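Local coordinates for hypothetical protein DR_0824 (PDB 2IMR) that deaminates aminodeoxyfutalosine to futalosine in menaquinone biosynthesis, using one zinc ion per subunit, at residues G130-T142 and E157-S169. Sequence-based numbering, arbitrary orientation.
Sequences GVAAAQAGADTLT and EVMDALLAREDLS
Arg165, in the loop after helix 157-163, reaches across to helix 130-142, where it bonds Gln135 and Asp139 and packs beneath Ala138. Its CB leads into a chain bent at CG and CD (chi2 -78°, chi3 -60°), which folds the aliphatic part against the Gln135 amide, with CD 3.2 Å from Gln135 OE1. NE turns back to Asp167 OD1, and NH2 takes Asp167 OD2 at 2.7 Å; this side-on pair, both on syn lone pairs and close to the guanidinium plane, fixes the rotation of the group. CZ lies beneath Ala138 CB, which sits over the centre of one face at 3.5 Å from CZ. NH1 donates to Gln135 OE1 (3.0 Å), approaching from above the amide plane, and weakly to Gln135 O. Arg165 NH2 also forms a salt bridge to Asp139 OD1 (2.7 Å), met on its anti side. Thr142 OG1 donates to Asp167 OD2 (2.6 Å), steadying the carboxylate that orients the arginine. A leucine in place of Arg165 would probably leave Asp139 and Asp167 without their shared positive partner. Toward the helix starts the contact turns apolar, Ala134 CB meeting Val158 CG1 at 3.7 Å. The two helices, crossing at -34°, follow one another round the TIM barrel of the amidohydrolase fold, joined through strand 149-153, on which Leu141, Val158 and Leu162 pack; beyond Leu168 the chain enters strand 170-176.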
loop_
_atom_site.group_PDB
_atom_site.type_symbol
_atom_site.label_atom_id
_atom_site.label_comp_id
_atom_site.label_asym_id
_atom_site.label_seq_id
_atom_site.Cartn_x
_atom_site.Cartn_y
_atom_site.Cartn_z
ATOM N N GLY A 130 16.043 11.721 3.842
ATOM C CA GLY A 130 15.823 12.836 4.744
ATOM C C GLY A 130 14.520 13.608 4.770
ATOM O O GLY A 130 13.617 13.415 3.952
ATOM N N VAL A 131 14.468 14.522 5.736
ATOM C CA VAL A 131 13.319 15.372 6.007
ATOM C C VAL A 131 12.822 16.254 4.862
ATOM O O VAL A 131 11.629 16.262 4.556
ATOM C CB VAL A 131 13.612 16.269 7.231
ATOM C CG1 VAL A 131 12.418 17.152 7.529
ATOM C CG2 VAL A 131 13.952 15.400 8.436
ATOM N N ALA A 132 13.727 17.003 4.241
ATOM C CA ALA A 132 13.351 17.892 3.143
ATOM C C ALA A 132 12.601 17.153 2.039
ATOM O O ALA A 132 11.519 17.568 1.629
ATOM C CB ALA A 132 14.592 18.561 2.566
ATOM N N ALA A 133 13.180 16.057 1.563
ATOM C CA ALA A 133 12.562 15.265 0.506
ATOM C C ALA A 133 11.232 14.658 0.952
ATOM O O ALA A 133 10.300 14.545 0.162
ATOM C CB ALA A 133 13.515 14.165 0.062
ATOM N N ALA A 134 11.151 14.262 2.219
ATOM C CA ALA A 134 9.924 13.672 2.751
ATOM C C ALA A 134 8.809 14.714 2.812
ATOM O O ALA A 134 7.666 14.437 2.443
ATOM C CB ALA A 134 10.181 13.097 4.142
ATOM N N GLN A 135 9.148 15.911 3.282
ATOM C CA GLN A 135 8.179 16.995 3.390
ATOM C C GLN A 135 7.630 17.352 2.017
ATOM O O GLN A 135 6.447 17.650 1.874
ATOM C CB GLN A 135 8.826 18.230 4.026
ATOM C CG GLN A 135 9.254 18.037 5.474
ATOM C CD GLN A 135 8.099 18.138 6.460
ATOM O OE1 GLN A 135 7.009 17.623 6.219
ATOM N NE2 GLN A 135 8.345 18.793 7.592
ATOM N N ALA A 136 8.495 17.329 1.009
ATOM C CA ALA A 136 8.066 17.647 -0.347
ATOM C C ALA A 136 7.108 16.566 -0.847
ATOM O O ALA A 136 6.156 16.855 -1.571
ATOM C CB ALA A 136 9.271 17.752 -1.261
ATOM N N GLY A 137 7.369 15.318 -0.461
ATOM C CA GLY A 137 6.496 14.231 -0.868
ATOM C C GLY A 137 5.128 14.391 -0.222
ATOM O O GLY A 137 4.098 14.204 -0.860
ATOM N N ALA A 138 5.112 14.739 1.059
ATOM C CA ALA A 138 3.849 14.933 1.755
ATOM C C ALA A 138 3.091 16.085 1.093
ATOM O O ALA A 138 1.869 16.039 0.965
ATOM C CB ALA A 138 4.103 15.240 3.230
ATOM N N ASP A 139 3.817 17.120 0.674
ATOM C CA ASP A 139 3.175 18.257 0.012
ATOM C C ASP A 139 2.470 17.762 -1.249
ATOM O O ASP A 139 1.327 18.137 -1.532
ATOM C CB ASP A 139 4.204 19.331 -0.370
ATOM C CG ASP A 139 4.766 20.068 0.832
ATOM O OD1 ASP A 139 4.144 20.027 1.917
ATOM O OD2 ASP A 139 5.830 20.706 0.686
ATOM N N THR A 140 3.158 16.911 -2.001
ATOM C CA THR A 140 2.605 16.357 -3.234
ATOM C C THR A 140 1.315 15.580 -2.953
ATOM O O THR A 140 0.322 15.721 -3.669
ATOM C CB THR A 140 3.632 15.435 -3.926
ATOM O OG1 THR A 140 4.784 16.205 -4.299
ATOM C CG2 THR A 140 3.034 14.799 -5.175
ATOM N N LEU A 141 1.328 14.765 -1.904
ATOM C CA LEU A 141 0.148 13.991 -1.544
ATOM C C LEU A 141 -1.036 14.912 -1.265
ATOM O O LEU A 141 -2.165 14.631 -1.666
ATOM C CB LEU A 141 0.431 13.136 -0.309
ATOM C CG LEU A 141 1.369 11.943 -0.507
ATOM C CD1 LEU A 141 1.727 11.332 0.843
ATOM C CD2 LEU A 141 0.696 10.919 -1.406
ATOM N N THR A 142 -0.777 16.011 -0.566
ATOM C CA THR A 142 -1.840 16.956 -0.247
ATOM C C THR A 142 -2.374 17.634 -1.502
ATOM O O THR A 142 -3.586 17.805 -1.652
ATOM C CB THR A 142 -1.353 18.018 0.749
ATOM O OG1 THR A 142 -0.958 17.370 1.964
ATOM C CG2 THR A 142 -2.466 19.022 1.058
ATOM N N GLU A 157 14.113 11.082 12.235
ATOM C CA GLU A 157 13.853 12.511 12.090
ATOM C C GLU A 157 12.728 12.778 11.099
ATOM O O GLU A 157 12.036 13.790 11.195
ATOM C CB GLU A 157 15.130 13.250 11.675
ATOM C CG GLU A 157 16.047 13.542 12.854
ATOM C CD GLU A 157 17.246 14.395 12.487
ATOM O OE1 GLU A 157 17.071 15.400 11.763
ATOM O OE2 GLU A 157 18.361 14.065 12.938
ATOM N N VAL A 158 12.551 11.875 10.141
ATOM C CA VAL A 158 11.476 12.020 9.173
ATOM C C VAL A 158 10.168 11.736 9.901
ATOM O O VAL A 158 9.182 12.449 9.711
ATOM C CB VAL A 158 11.657 11.053 7.980
ATOM C CG1 VAL A 158 10.356 10.923 7.188
ATOM C CG2 VAL A 158 12.766 11.573 7.086
ATOM N N MET A 159 10.161 10.709 10.751
ATOM C CA MET A 159 8.951 10.393 11.507
ATOM C C MET A 159 8.575 11.604 12.359
ATOM O O MET A 159 7.401 11.973 12.441
ATOM C CB MET A 159 9.161 9.176 12.415
ATOM C CG MET A 159 7.903 8.782 13.198
ATOM S SD MET A 159 6.549 8.165 12.154
ATOM C CE MET A 159 6.966 6.392 12.066
ATOM N N ASP A 160 9.567 12.219 13.001
ATOM C CA ASP A 160 9.302 13.393 13.829
ATOM C C ASP A 160 8.578 14.464 13.012
ATOM O O ASP A 160 7.583 15.038 13.456
ATOM C CB ASP A 160 10.602 13.998 14.380
ATOM C CG ASP A 160 11.276 13.117 15.423
ATOM O OD1 ASP A 160 10.570 12.372 16.133
ATOM O OD2 ASP A 160 12.516 13.191 15.544
ATOM N N ALA A 161 9.083 14.722 11.810
ATOM C CA ALA A 161 8.503 15.735 10.935
ATOM C C ALA A 161 7.116 15.384 10.401
ATOM O O ALA A 161 6.199 16.203 10.460
ATOM C CB ALA A 161 9.446 16.008 9.769
ATOM N N LEU A 162 6.959 14.175 9.871
ATOM C CA LEU A 162 5.673 13.770 9.307
ATOM C C LEU A 162 4.572 13.642 10.348
ATOM O O LEU A 162 3.410 13.972 10.093
ATOM C CB LEU A 162 5.826 12.454 8.544
ATOM C CG LEU A 162 6.822 12.504 7.378
ATOM C CD1 LEU A 162 6.840 11.163 6.659
ATOM C CD2 LEU A 162 6.428 13.615 6.412
ATOM N N LEU A 163 4.941 13.166 11.528
ATOM C CA LEU A 163 3.978 12.996 12.597
ATOM C C LEU A 163 3.349 14.348 12.949
ATOM O O LEU A 163 2.222 14.409 13.435
ATOM C CB LEU A 163 4.688 12.379 13.806
ATOM C CG LEU A 163 3.926 11.415 14.717
ATOM C CD1 LEU A 163 3.077 10.439 13.904
ATOM C CD2 LEU A 163 4.949 10.666 15.574
ATOM N N ALA A 164 4.071 15.429 12.668
ATOM C CA ALA A 164 3.591 16.781 12.967
ATOM C C ALA A 164 2.834 17.447 11.814
ATOM O O ALA A 164 2.386 18.590 11.937
ATOM C CB ALA A 164 4.763 17.660 13.390
ATOM N N ARG A 165 2.690 16.741 10.696
ATOM C CA ARG A 165 1.974 17.284 9.542
ATOM C C ARG A 165 0.468 17.226 9.777
ATOM O O ARG A 165 -0.140 16.157 9.736
ATOM C CB ARG A 165 2.325 16.495 8.277
ATOM C CG ARG A 165 3.762 16.675 7.787
ATOM C CD ARG A 165 3.970 17.993 7.053
ATOM N NE ARG A 165 3.116 18.096 5.871
ATOM C CZ ARG A 165 3.556 18.387 4.651
ATOM N NH1 ARG A 165 4.847 18.606 4.441
ATOM N NH2 ARG A 165 2.700 18.459 3.638
ATOM N N GLU A 166 -0.135 18.384 10.013
ATOM C CA GLU A 166 -1.570 18.460 10.262
ATOM C C GLU A 166 -2.406 18.149 9.023
ATOM O O GLU A 166 -3.596 17.855 9.129
ATOM C CB GLU A 166 -1.928 19.854 10.785
ATOM C CG GLU A 166 -1.233 20.222 12.087
ATOM C CD GLU A 166 -1.592 21.618 12.562
ATOM O OE1 GLU A 166 -2.793 21.876 12.794
ATOM O OE2 GLU A 166 -0.674 22.456 12.701
ATOM N N ASP A 167 -1.779 18.194 7.852
ATOM C CA ASP A 167 -2.486 17.950 6.597
ATOM C C ASP A 167 -2.527 16.493 6.138
ATOM O O ASP A 167 -3.275 16.151 5.218
ATOM C CB ASP A 167 -1.883 18.825 5.492
ATOM C CG ASP A 167 -0.413 18.541 5.257
ATOM O OD1 ASP A 167 0.331 18.383 6.248
ATOM O OD2 ASP A 167 0.004 18.488 4.081
ATOM N N LEU A 168 -1.731 15.638 6.774
ATOM C CA LEU A 168 -1.692 14.218 6.418
ATOM C C LEU A 168 -2.678 13.377 7.220
ATOM O O LEU A 168 -3.038 13.725 8.347
ATOM C CB LEU A 168 -0.291 13.640 6.650
ATOM C CG LEU A 168 0.872 14.022 5.736
ATOM C CD1 LEU A 168 2.153 13.382 6.275
ATOM C CD2 LEU A 168 0.596 13.551 4.314
ATOM N N SER A 169 -3.107 12.264 6.635
ATOM C CA SER A 169 -4.007 11.346 7.319
ATOM C C SER A 169 -3.638 9.931 6.877
ATOM O O SER A 169 -3.200 9.716 5.745
ATOM C CB SER A 169 -5.475 11.651 6.988
ATOM O OG SER A 169 -5.849 11.143 5.723
HETATM O O HOH W 1 6.357 18.806 10.231
HETATM O O HOH W 2 -2.542 14.847 2.781
#